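Local coordinates for small COPII coat GTPase SAR1 (Encephalitozoon cuniculi, PDB 6VS4), which is a small GTPase of the ADP-ribosylation factor family, built on a P-loop nucleotide-binding fold and holding guanosine-5'-diphosphate in this model, at residues Leu45-Ala50 against Phe122-Glu127; Asp115-Glu120 against Asp149-Thr154; Gln163-Leu168 against Ile188-Ile193. All blocks are in the same frame, centred on the assembly; numbering follows the deposited sequence.

In the fold
From the N terminus, strand 40-47 enters the central sheet and runs into the nucleotide-binding loop, where contact 1 begins; the contact closes at helix 122-135, 72 residues later. Contact 2 starts within that span, at the end of strand 109-115, and ends beyond it at D149-T154, so contacts 1 and 2 cross along the chain. Contact 3 follows in series, joining helix 162-172 to 186-190, an edge strand of the sheet. Direct packing connects all three: F122 of contact 1 reaches V116 of contact 2 and L168 of contact 3, while V116 meets W164. GDP touches each contact, mainly by its phosphate at 45-50 and by its base at 149-154 and 188-193.

Contact 1 (Leu45-Ala50 against Phe122-Glu127); sequences LGIDNA and FQEVRE. With GDP (guanosine-5'-diphosphate), chain D.
I47 and V125 bring their backbones closest, with CA atoms 6.5 Å apart, where the end of strand 40-47 faces the first turns of helix 122-135 and the chain enters a type II beta turn from I47 to A50. The I47 side chain points at the helix and carries the contact through both branches. Its CG1 is placed between the backbone N and the carbonyl carbon (chi1 71°), and the extended continuation delivers I47 CD1 to V125 CG2 at 3.7 Å. The other branch, I47 CG2, lies 4.0 Å from E124 CB, so it meets the aliphatic root of the glutamate rather than its carboxylate. I47 crosses both partners at about a right angle, straddling two consecutive helix residues. The acidic groups stay apart: D48 OD1 and E124 OE1 are 5.1 Å from each other, and R121 forms a salt bridge with D48 and a long, weak ion pair with E124. On the phosphate side of the turn, N49 N donates to GDP O1B over 2.7 Å at an N-H...O angle of 168°. Strand, turn and amide on phosphate are consistent with the P-loop (Walker A) of this family, to which G46 probably belongs. The chemistry thus divides at I47: apolar packing joins strand to helix, the following turn presents its amide to phosphate, and R121 probably offsets the repulsion between the acids.

Contact 2 (Asp115-Glu120 against Asp149-Thr154); sequences DVHDVE and DLEGHT. With GDP (guanosine-5'-diphosphate), chain D.
H117 CG stands anti to the backbone N (chi1 -167°), which sends the imidazole toward L150 and E151, while a bend at chi2 (-55°) in E151 folds its carboxylate back to the ring. H117 ND1 donates to E151 OE2 over 2.6 Å with an N-H...O angle of 157°. The acceptor lies at the ring edge, close to its plane, and is met nearly along its C-O axis. L150 CB sits over one ring face, offset toward the rim, in a CH-pi contact 3.9 Å from the centroid of the H117 ring, and L150 CD1 reaches H117 CD2 at 3.7 Å. Edge and face contacts together probably limit the rotation of the imidazole. The H117 backbone is held by an Asx turn, in which H117 N donates to D115 OD1 over 2.8 Å. Next to L150, D149 takes two bonds from the guanine: GDP N1 to D149 OD1 at 3.0 Å and GDP N2 to D149 OD2 at 3.1 Å. The contact therefore joins the loop between strand 109-115 and helix 122-135 to the base-binding loop after strand 141-146, with V116 and E151 both packing on W164 of helix 162-172.

Contact 3 (Gln163-Leu168 against Ile188-Ile193); sequences QWKSWL and IFYVTI. With GDP (guanosine-5'-diphosphate), chain D.
The Y190 ring has L168 CD1 at its edge, near the ring plane and 4.2 Å from Y190 CE1, whereas W164 CZ3 and K165 CG approach it obliquely. L168 CD1 also lies over one face of the W164 indole, 3.6 Å above its plane and offset toward the rim, so this one methyl group touches both aromatic side chains. W164 CZ3 completes the apolar group at 4.2 Å from Y190 CD1. K165 comes closest, its side chain crossing Y190 at about a right angle, with K165 CG 3.3 Å from Y190 OH; CB, CD and CE of the same lysine lie on the same side of the ring plane, and the bend at chi3 (57°) keeps CE beside the phenol end while NZ forms a salt bridge with E159. The helix and strand axes are 11.6 Å apart at closest approach and 128° apart in direction, and Y190 spans much of that gap from the sheet. Past the strand, the chain reaches the guanine: T192 CG2 lies 3.2 Å from GDP O6, and I193 N makes a weak, strongly bent hydrogen bond to the same oxygen at 3.1 Å; the same N-H also bonds to N146 OD1. T192 OG1 also hydrogen-bonds to D149 OD1, so two residues that touch the base are tied together. The helix-strand contact rests on van der Waals packing of hydrocarbon groups against the tyrosine ring and its hydroxyl, the lysine giving its methylenes here and its charge to E159, while within 188-193 the contacts to GDP come from the residues after the strand.

Contact 1 (Leu45-Ala50 against Phe122-Glu127)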
loop_
_atom_site.group_PDB
_atom_site.type_symbol
_atom_site.label_atom_id
_atom_site.label_comp_id
_atom_site.label_asym_id
_atom_site.label_seq_id
_atom_site.Cartn_x
_atom_site.Cartn_y
_atom_site.Cartn_z
ATOM N N LEU A 45 -11.868 28.835 18.056
ATOM C CA LEU A 45 -13.030 29.565 18.525
ATOM C C LEU A 45 -14.164 29.456 17.512
ATOM O O LEU A 45 -13.952 29.162 16.333
ATOM C CB LEU A 45 -12.667 31.037 18.776
ATOM C CG LEU A 45 -11.493 31.299 19.738
ATOM C CD1 LEU A 45 -11.078 32.767 19.720
ATOM C CD2 LEU A 45 -11.804 30.864 21.158
ATOM N N GLY A 46 -15.375 29.724 17.988
ATOM C CA GLY A 46 -16.571 29.568 17.183
ATOM C C GLY A 46 -17.738 29.115 18.033
ATOM O O GLY A 46 -17.537 28.682 19.168
ATOM N N ILE A 47 -18.963 29.208 17.515
ATOM C CA ILE A 47 -20.101 28.707 18.276
ATOM C C ILE A 47 -20.079 27.185 18.199
ATOM O O ILE A 47 -19.344 26.607 17.390
ATOM C CB ILE A 47 -21.437 29.301 17.778
ATOM C CG1 ILE A 47 -21.809 28.729 16.410
ATOM C CG2 ILE A 47 -21.385 30.830 17.758
ATOM C CD1 ILE A 47 -23.056 29.314 15.822
ATOM N N ASP A 48 -20.865 26.527 19.049
ATOM C CA ASP A 48 -20.870 25.070 19.089
ATOM C C ASP A 48 -21.385 24.482 17.776
ATOM O O ASP A 48 -22.166 25.109 17.052
ATOM C CB ASP A 48 -21.744 24.577 20.242
ATOM C CG ASP A 48 -23.153 25.104 20.150
ATOM O OD1 ASP A 48 -23.337 26.320 20.366
ATOM O OD2 ASP A 48 -24.069 24.314 19.828
ATOM N N ASN A 49 -20.938 23.256 17.481
ATOM C CA ASN A 49 -21.275 22.480 16.287
ATOM C C ASN A 49 -20.572 22.995 15.033
ATOM O O ASN A 49 -20.902 22.560 13.922
ATOM C CB ASN A 49 -22.796 22.427 16.061
ATOM C CG ASN A 49 -23.245 21.187 15.303
ATOM O OD1 ASN A 49 -23.071 20.061 15.773
ATOM N ND2 ASN A 49 -23.872 21.391 14.147
ATOM N N ALA A 50 -19.609 23.912 15.173
ATOM C CA ALA A 50 -18.904 24.440 14.008
ATOM C C ALA A 50 -17.837 23.486 13.473
ATOM O O ALA A 50 -17.484 23.569 12.290
ATOM C CB ALA A 50 -18.266 25.790 14.345
ATOM N N PHE A 122 -26.324 32.564 12.055
ATOM C CA PHE A 122 -25.314 33.517 11.608
ATOM C C PHE A 122 -25.253 34.748 12.498
ATOM O O PHE A 122 -24.215 35.418 12.542
ATOM C CB PHE A 122 -25.581 33.937 10.162
ATOM C CG PHE A 122 -24.993 33.004 9.140
ATOM C CD1 PHE A 122 -24.200 31.941 9.531
ATOM C CD2 PHE A 122 -25.237 33.188 7.787
ATOM C CE1 PHE A 122 -23.652 31.076 8.587
ATOM C CE2 PHE A 122 -24.695 32.330 6.840
ATOM C CZ PHE A 122 -23.906 31.273 7.239
ATOM N N GLN A 123 -26.343 35.065 13.199
ATOM C CA GLN A 123 -26.324 36.188 14.128
ATOM C C GLN A 123 -25.451 35.888 15.340
ATOM O O GLN A 123 -24.710 36.761 15.806
ATOM C CB GLN A 123 -27.750 36.535 14.552
ATOM C CG GLN A 123 -27.851 37.833 15.332
ATOM C CD GLN A 123 -27.293 39.015 14.565
ATOM O OE1 GLN A 123 -27.367 39.069 13.339
ATOM N NE2 GLN A 123 -26.730 39.974 15.289
ATOM N N GLU A 124 -25.512 34.658 15.858
ATOM C CA GLU A 124 -24.572 34.262 16.904
ATOM C C GLU A 124 -23.138 34.329 16.404
ATOM O O GLU A 124 -22.243 34.774 17.130
ATOM C CB GLU A 124 -24.869 32.847 17.395
ATOM C CG GLU A 124 -26.260 32.608 17.918
ATOM C CD GLU A 124 -26.404 31.212 18.485
ATOM O OE1 GLU A 124 -25.468 30.756 19.174
ATOM O OE2 GLU A 124 -27.446 30.569 18.236
ATOM N N VAL A 125 -22.901 33.891 15.165
ATOM C CA VAL A 125 -21.541 33.870 14.631
ATOM C C VAL A 125 -20.966 35.278 14.588
ATOM O O VAL A 125 -19.825 35.512 15.001
ATOM C CB VAL A 125 -21.511 33.212 13.239
ATOM C CG1 VAL A 125 -20.130 33.357 12.619
ATOM C CG2 VAL A 125 -21.906 31.743 13.328
ATOM N N ARG A 126 -21.750 36.238 14.098
ATOM C CA ARG A 126 -21.232 37.598 13.992
ATOM C C ARG A 126 -20.979 38.189 15.373
ATOM O O ARG A 126 -20.006 38.924 15.569
ATOM C CB ARG A 126 -22.174 38.466 13.148
ATOM C CG ARG A 126 -23.176 39.320 13.884
ATOM C CD ARG A 126 -23.894 40.225 12.886
ATOM N NE ARG A 126 -22.955 41.126 12.218
ATOM C CZ ARG A 126 -23.042 41.485 10.941
ATOM N NH1 ARG A 126 -24.018 41.007 10.184
ATOM N NH2 ARG A 126 -22.141 42.308 10.421
ATOM N N GLU A 127 -21.847 37.879 16.344
ATOM C CA GLU A 127 -21.601 38.306 17.719
ATOM C C GLU A 127 -20.393 37.587 18.307
ATOM O O GLU A 127 -19.543 38.213 18.949
ATOM C CB GLU A 127 -22.846 38.075 18.576
ATOM C CG GLU A 127 -23.717 39.319 18.747
ATOM C CD GLU A 127 -25.194 39.050 18.509
ATOM O OE1 GLU A 127 -25.879 39.933 17.940
ATOM O OE2 GLU A 127 -25.672 37.957 18.887
HETATM P PB GDP D . -17.782 21.783 18.115
HETATM O O1B GDP D . -19.015 22.096 18.984
HETATM O O2B GDP D . -16.664 21.173 18.908
HETATM O O3B GDP D . -17.394 23.059 17.364
HETATM O O3A GDP D . -18.253 20.772 16.984
HETATM P PA GDP D . -17.783 19.326 16.532
HETATM O O1A GDP D . -18.274 18.351 17.591
HETATM O O2A GDP D . -16.338 19.295 16.229
HETATM O "O5'" GDP D . -18.644 19.027 15.221
HETATM C "C5'" GDP D . -20.081 18.905 15.207
HETATM C "C4'" GDP D . -20.495 18.014 14.062
HETATM O "O4'" GDP D . -20.118 18.632 12.810
HETATM C "C3'" GDP D . -19.883 16.609 14.064
HETATM O "O3'" GDP D . -20.870 15.607 13.846
HETATM C "C2'" GDP D . -18.870 16.662 12.916
HETATM O "O2'" GDP D . -18.726 15.390 12.298
HETATM C "C1'" GDP D . -19.560 17.641 11.973
HETATM N N9 GDP D . -18.660 18.292 11.008
HETATM C C8 GDP D . -17.487 18.955 11.260
HETATM N N7 GDP D . -16.910 19.412 10.173
HETATM C C5 GDP D . -17.752 19.019 9.145
HETATM C C6 GDP D . -17.651 19.179 7.720
HETATM O O6 GDP D . -16.777 19.777 7.097
HETATM N N1 GDP D . -18.706 18.592 7.054
HETATM C C2 GDP D . -19.756 17.949 7.653
HETATM N N2 GDP D . -20.698 17.450 6.849
HETATM N N3 GDP D . -19.870 17.800 8.970
HETATM C C4 GDP D . -18.838 18.338 9.647
#

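Contact 2 (Asp115-Glu120 against Asp149-Thr154)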
loop_
_atom_site.group_PDB
_atom_site.type_symbol
_atom_site.label_atom_id
_atom_site.label_comp_id
_atom_site.label_asym_id
_atom_site.label_seq_id
_atom_site.Cartn_x
_atom_site.Cartn_y
_atom_site.Cartn_z
ATOM N N ASP A 115 -19.740 27.294 10.650
ATOM C CA ASP A 115 -20.551 26.335 9.900
ATOM C C ASP A 115 -21.350 27.111 8.852
ATOM O O ASP A 115 -22.328 27.787 9.182
ATOM C CB ASP A 115 -21.467 25.563 10.849
ATOM C CG ASP A 115 -22.328 24.509 10.138
ATOM O OD1 ASP A 115 -22.403 24.505 8.890
ATOM O OD2 ASP A 115 -22.951 23.684 10.845
ATOM N N VAL A 116 -20.949 26.995 7.583
ATOM C CA VAL A 116 -21.597 27.754 6.521
ATOM C C VAL A 116 -23.004 27.248 6.242
ATOM O O VAL A 116 -23.798 27.953 5.611
ATOM C CB VAL A 116 -20.755 27.722 5.231
ATOM C CG1 VAL A 116 -19.338 28.181 5.511
ATOM C CG2 VAL A 116 -20.752 26.317 4.624
ATOM N N HIS A 117 -23.344 26.050 6.714
ATOM C CA HIS A 117 -24.670 25.506 6.454
ATOM C C HIS A 117 -25.704 26.042 7.440
ATOM O O HIS A 117 -26.865 26.261 7.073
ATOM C CB HIS A 117 -24.619 23.980 6.498
ATOM C CG HIS A 117 -25.842 23.324 5.945
ATOM N ND1 HIS A 117 -26.389 23.681 4.732
ATOM C CD2 HIS A 117 -26.627 22.339 6.437
ATOM C CE1 HIS A 117 -27.457 22.941 4.499
ATOM N NE2 HIS A 117 -27.623 22.119 5.519
ATOM N N ASP A 118 -25.306 26.246 8.700
ATOM C CA ASP A 118 -26.213 26.715 9.752
ATOM C C ASP A 118 -26.463 28.220 9.599
ATOM O O ASP A 118 -25.997 29.052 10.381
ATOM C CB ASP A 118 -25.641 26.379 11.123
ATOM C CG ASP A 118 -26.716 26.176 12.174
ATOM O OD1 ASP A 118 -26.558 25.269 13.019
ATOM O OD2 ASP A 118 -27.743 26.887 12.128
ATOM N N VAL A 119 -27.240 28.563 8.567
ATOM C CA VAL A 119 -27.443 29.975 8.248
ATOM C C VAL A 119 -28.260 30.689 9.319
ATOM O O VAL A 119 -28.039 31.877 9.578
ATOM C CB VAL A 119 -28.096 30.126 6.861
ATOM C CG1 VAL A 119 -27.188 29.529 5.786
ATOM C CG2 VAL A 119 -29.462 29.474 6.842
ATOM N N GLU A 120 -29.201 29.995 9.967
ATOM C CA GLU A 120 -30.067 30.654 10.943
ATOM C C GLU A 120 -29.302 31.166 12.158
ATOM O O GLU A 120 -29.769 32.099 12.825
ATOM C CB GLU A 120 -31.200 29.715 11.367
ATOM C CG GLU A 120 -32.157 29.354 10.225
ATOM C CD GLU A 120 -32.738 30.577 9.508
ATOM O OE1 GLU A 120 -33.078 31.573 10.187
ATOM O OE2 GLU A 120 -32.859 30.540 8.263
ATOM N N ASP A 149 -19.136 21.163 2.043
ATOM C CA ASP A 149 -19.747 20.015 1.376
ATOM C C ASP A 149 -21.269 20.019 1.518
ATOM O O ASP A 149 -21.972 19.488 0.650
ATOM C CB ASP A 149 -19.169 18.702 1.925
ATOM C CG ASP A 149 -19.372 18.551 3.428
ATOM O OD1 ASP A 149 -18.910 19.428 4.184
ATOM O OD2 ASP A 149 -20.000 17.561 3.856
ATOM N N LEU A 150 -21.797 20.598 2.602
ATOM C CA LEU A 150 -23.246 20.649 2.780
ATOM C C LEU A 150 -23.917 21.598 1.794
ATOM O O LEU A 150 -25.136 21.505 1.597
ATOM C CB LEU A 150 -23.583 21.028 4.222
ATOM C CG LEU A 150 -23.081 20.014 5.258
ATOM C CD1 LEU A 150 -23.481 20.399 6.676
ATOM C CD2 LEU A 150 -23.603 18.625 4.917
ATOM N N GLU A 151 -23.157 22.505 1.179
ATOM C CA GLU A 151 -23.651 23.331 0.081
ATOM C C GLU A 151 -23.304 22.750 -1.279
ATOM O O GLU A 151 -23.523 23.411 -2.299
ATOM C CB GLU A 151 -23.109 24.756 0.191
ATOM C CG GLU A 151 -23.533 25.450 1.465
ATOM C CD GLU A 151 -25.043 25.446 1.632
ATOM O OE1 GLU A 151 -25.763 25.834 0.683
ATOM O OE2 GLU A 151 -25.510 25.040 2.716
ATOM N N GLY A 152 -22.754 21.537 -1.311
ATOM C CA GLY A 152 -22.321 20.904 -2.542
ATOM C C GLY A 152 -21.032 21.441 -3.123
ATOM O O GLY A 152 -20.752 21.209 -4.303
ATOM N N HIS A 153 -20.212 22.105 -2.316
ATOM C CA HIS A 153 -18.976 22.725 -2.772
ATOM C C HIS A 153 -17.770 21.885 -2.371
ATOM O O HIS A 153 -17.772 21.226 -1.325
ATOM C CB HIS A 153 -18.800 24.129 -2.183
ATOM C CG HIS A 153 -19.399 25.223 -3.011
ATOM N ND1 HIS A 153 -19.225 25.308 -4.375
ATOM C CD2 HIS A 153 -20.145 26.298 -2.660
ATOM C CE1 HIS A 153 -19.859 26.373 -4.832
ATOM N NE2 HIS A 153 -20.421 26.993 -3.811
ATOM N N THR A 154 -16.765 21.892 -3.236
ATOM C CA THR A 154 -15.385 21.583 -2.890
ATOM C C THR A 154 -14.644 22.880 -2.613
ATOM O O THR A 154 -15.165 23.970 -2.865
ATOM C CB THR A 154 -14.726 20.835 -4.041
ATOM O OG1 THR A 154 -14.612 21.719 -5.164
ATOM C CG2 THR A 154 -15.556 19.613 -4.446
HETATM P PB GDP D . -17.782 21.783 18.115
HETATM O O1B GDP D . -19.015 22.096 18.984
HETATM O O2B GDP D . -16.664 21.173 18.908
HETATM O O3B GDP D . -17.394 23.059 17.364
HETATM O O3A GDP D . -18.253 20.772 16.984
HETATM P PA GDP D . -17.783 19.326 16.532
HETATM O O1A GDP D . -18.274 18.351 17.591
HETATM O O2A GDP D . -16.338 19.295 16.229
HETATM O "O5'" GDP D . -18.644 19.027 15.221
HETATM C "C5'" GDP D . -20.081 18.905 15.207
HETATM C "C4'" GDP D . -20.495 18.014 14.062
HETATM O "O4'" GDP D . -20.118 18.632 12.810
HETATM C "C3'" GDP D . -19.883 16.609 14.064
HETATM O "O3'" GDP D . -20.870 15.607 13.846
HETATM C "C2'" GDP D . -18.870 16.662 12.916
HETATM O "O2'" GDP D . -18.726 15.390 12.298
HETATM C "C1'" GDP D . -19.560 17.641 11.973
HETATM N N9 GDP D . -18.660 18.292 11.008
HETATM C C8 GDP D . -17.487 18.955 11.260
HETATM N N7 GDP D . -16.910 19.412 10.173
HETATM C C5 GDP D . -17.752 19.019 9.145
HETATM C C6 GDP D . -17.651 19.179 7.720
HETATM O O6 GDP D . -16.777 19.777 7.097
HETATM N N1 GDP D . -18.706 18.592 7.054
HETATM C C2 GDP D . -19.756 17.949 7.653
HETATM N N2 GDP D . -20.698 17.450 6.849
HETATM N N3 GDP D . -19.870 17.800 8.970
HETATM C C4 GDP D . -18.838 18.338 9.647
#

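Contact 3 (Gln163-Leu168 against Ile188-Ile193)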
loop_
_atom_site.group_PDB
_atom_site.type_symbol
_atom_site.label_atom_id
_atom_site.label_comp_id
_atom_site.label_asym_id
_atom_site.label_seq_id
_atom_site.Cartn_x
_atom_site.Cartn_y
_atom_site.Cartn_z
ATOM N N GLN A 163 -20.337 35.177 -5.438
ATOM C CA GLN A 163 -21.584 35.623 -4.820
ATOM C C GLN A 163 -21.721 35.075 -3.402
ATOM O O GLN A 163 -21.987 35.822 -2.455
ATOM C CB GLN A 163 -22.789 35.191 -5.662
ATOM C CG GLN A 163 -22.893 35.824 -7.035
ATOM C CD GLN A 163 -24.167 35.422 -7.773
ATOM O OE1 GLN A 163 -25.265 35.828 -7.399
ATOM N NE2 GLN A 163 -24.020 34.626 -8.830
ATOM N N TRP A 164 -21.495 33.772 -3.233
ATOM C CA TRP A 164 -21.686 33.136 -1.934
ATOM C C TRP A 164 -20.626 33.588 -0.938
ATOM O O TRP A 164 -20.916 33.754 0.252
ATOM C CB TRP A 164 -21.682 31.621 -2.123
ATOM C CG TRP A 164 -21.860 30.762 -0.903
ATOM C CD1 TRP A 164 -22.981 30.646 -0.128
ATOM C CD2 TRP A 164 -20.900 29.851 -0.354
ATOM N NE1 TRP A 164 -22.769 29.733 0.883
ATOM C CE2 TRP A 164 -21.499 29.233 0.765
ATOM C CE3 TRP A 164 -19.587 29.513 -0.689
ATOM C CZ2 TRP A 164 -20.833 28.294 1.538
ATOM C CZ3 TRP A 164 -18.927 28.575 0.080
ATOM C CH2 TRP A 164 -19.549 27.978 1.181
ATOM N N LYS A 165 -19.394 33.801 -1.403
ATOM C CA LYS A 165 -18.363 34.324 -0.513
ATOM C C LYS A 165 -18.735 35.714 -0.002
ATOM O O LYS A 165 -18.575 36.008 1.188
ATOM C CB LYS A 165 -17.016 34.335 -1.230
ATOM C CG LYS A 165 -16.438 32.938 -1.445
ATOM C CD LYS A 165 -15.381 32.910 -2.545
ATOM C CE LYS A 165 -14.244 33.866 -2.279
ATOM N NZ LYS A 165 -13.446 34.066 -3.516
ATOM N N SER A 166 -19.277 36.566 -0.875
ATOM C CA SER A 166 -19.716 37.884 -0.430
ATOM C C SER A 166 -20.859 37.780 0.570
ATOM O O SER A 166 -20.867 38.483 1.585
ATOM C CB SER A 166 -20.143 38.733 -1.627
ATOM O OG SER A 166 -19.023 39.274 -2.301
ATOM N N TRP A 167 -21.819 36.887 0.318
ATOM C CA TRP A 167 -22.962 36.742 1.216
ATOM C C TRP A 167 -22.536 36.222 2.586
ATOM O O TRP A 167 -23.068 36.662 3.613
ATOM C CB TRP A 167 -24.003 35.818 0.587
ATOM C CG TRP A 167 -25.213 35.572 1.429
ATOM C CD1 TRP A 167 -26.249 36.440 1.669
ATOM C CD2 TRP A 167 -25.515 34.378 2.159
ATOM N NE1 TRP A 167 -27.180 35.851 2.490
ATOM C CE2 TRP A 167 -26.756 34.585 2.803
ATOM C CE3 TRP A 167 -24.863 33.145 2.318
ATOM C CZ2 TRP A 167 -27.351 33.609 3.603
ATOM C CZ3 TRP A 167 -25.454 32.177 3.114
ATOM C CH2 TRP A 167 -26.684 32.417 3.750
ATOM N N LEU A 168 -21.587 35.280 2.624
ATOM C CA LEU A 168 -21.088 34.785 3.904
ATOM C C LEU A 168 -20.433 35.904 4.698
ATOM O O LEU A 168 -20.680 36.056 5.900
ATOM C CB LEU A 168 -20.098 33.641 3.685
ATOM C CG LEU A 168 -20.668 32.291 3.272
ATOM C CD1 LEU A 168 -19.532 31.301 3.087
ATOM C CD2 LEU A 168 -21.655 31.798 4.312
ATOM N N ILE A 188 -9.638 34.289 5.219
ATOM C CA ILE A 188 -10.744 33.338 5.183
ATOM C C ILE A 188 -10.370 32.160 4.296
ATOM O O ILE A 188 -9.885 32.344 3.173
ATOM C CB ILE A 188 -12.032 34.018 4.682
ATOM C CG1 ILE A 188 -12.417 35.171 5.607
ATOM C CG2 ILE A 188 -13.181 33.028 4.594
ATOM C CD1 ILE A 188 -13.517 36.049 5.033
ATOM N N PHE A 189 -10.599 30.950 4.792
ATOM C CA PHE A 189 -10.387 29.740 4.012
ATOM C C PHE A 189 -11.668 28.916 3.992
ATOM O O PHE A 189 -12.441 28.923 4.954
ATOM C CB PHE A 189 -9.231 28.898 4.576
ATOM C CG PHE A 189 -7.875 29.550 4.451
ATOM C CD1 PHE A 189 -7.478 30.535 5.340
ATOM C CD2 PHE A 189 -6.989 29.154 3.454
ATOM C CE1 PHE A 189 -6.231 31.123 5.232
ATOM C CE2 PHE A 189 -5.738 29.741 3.337
ATOM C CZ PHE A 189 -5.356 30.724 4.231
ATOM N N TYR A 190 -11.887 28.212 2.887
ATOM C CA TYR A 190 -13.088 27.409 2.677
ATOM C C TYR A 190 -12.689 25.939 2.665
ATOM O O TYR A 190 -11.880 25.518 1.830
ATOM C CB TYR A 190 -13.799 27.818 1.384
ATOM C CG TYR A 190 -14.091 29.301 1.358
ATOM C CD1 TYR A 190 -15.302 29.794 1.821
ATOM C CD2 TYR A 190 -13.139 30.208 0.915
ATOM C CE1 TYR A 190 -15.568 31.149 1.824
ATOM C CE2 TYR A 190 -13.386 31.553 0.919
ATOM C CZ TYR A 190 -14.606 32.025 1.373
ATOM O OH TYR A 190 -14.854 33.375 1.371
ATOM N N VAL A 191 -13.227 25.174 3.615
ATOM C CA VAL A 191 -12.755 23.825 3.896
ATOM C C VAL A 191 -13.935 22.912 4.210
ATOM O O VAL A 191 -15.038 23.361 4.531
ATOM C CB VAL A 191 -11.753 23.807 5.077
ATOM C CG1 VAL A 191 -10.497 24.617 4.755
ATOM C CG2 VAL A 191 -12.413 24.337 6.337
ATOM N N THR A 192 -13.680 21.609 4.104
ATOM C CA THR A 192 -14.514 20.552 4.682
ATOM C C THR A 192 -13.578 19.761 5.587
ATOM O O THR A 192 -12.766 18.962 5.109
ATOM C CB THR A 192 -15.158 19.645 3.635
ATOM O OG1 THR A 192 -16.167 20.361 2.918
ATOM C CG2 THR A 192 -15.799 18.442 4.304
ATOM N N ILE A 193 -13.681 20.010 6.892
ATOM C CA ILE A 193 -12.712 19.465 7.830
ATOM C C ILE A 193 -12.824 17.950 7.904
ATOM O O ILE A 193 -11.825 17.262 8.130
ATOM C CB ILE A 193 -12.900 20.144 9.198
ATOM C CG1 ILE A 193 -12.404 21.588 9.111
ATOM C CG2 ILE A 193 -12.162 19.391 10.300
ATOM C CD1 ILE A 193 -12.689 22.428 10.337
HETATM P PB GDP D . -17.782 21.783 18.115
HETATM O O1B GDP D . -19.015 22.096 18.984
HETATM O O2B GDP D . -16.664 21.173 18.908
HETATM O O3B GDP D . -17.394 23.059 17.364
HETATM O O3A GDP D . -18.253 20.772 16.984
HETATM P PA GDP D . -17.783 19.326 16.532
HETATM O O1A GDP D . -18.274 18.351 17.591
HETATM O O2A GDP D . -16.338 19.295 16.229
HETATM O "O5'" GDP D . -18.644 19.027 15.221
HETATM C "C5'" GDP D . -20.081 18.905 15.207
HETATM C "C4'" GDP D . -20.495 18.014 14.062
HETATM O "O4'" GDP D . -20.118 18.632 12.810
HETATM C "C3'" GDP D . -19.883 16.609 14.064
HETATM O "O3'" GDP D . -20.870 15.607 13.846
HETATM C "C2'" GDP D . -18.870 16.662 12.916
HETATM O "O2'" GDP D . -18.726 15.390 12.298
HETATM C "C1'" GDP D . -19.560 17.641 11.973
HETATM N N9 GDP D . -18.660 18.292 11.008
HETATM C C8 GDP D . -17.487 18.955 11.260
HETATM N N7 GDP D . -16.910 19.412 10.173
HETATM C C5 GDP D . -17.752 19.019 9.145
HETATM C C6 GDP D . -17.651 19.179 7.720
HETATM O O6 GDP D . -16.777 19.777 7.097
HETATM N N1 GDP D . -18.706 18.592 7.054
HETATM C C2 GDP D . -19.756 17.949 7.653
HETATM N N2 GDP D . -20.698 17.450 6.849
HETATM N N3 GDP D . -19.870 17.800 8.970
HETATM C C4 GDP D . -18.838 18.338 9.647
#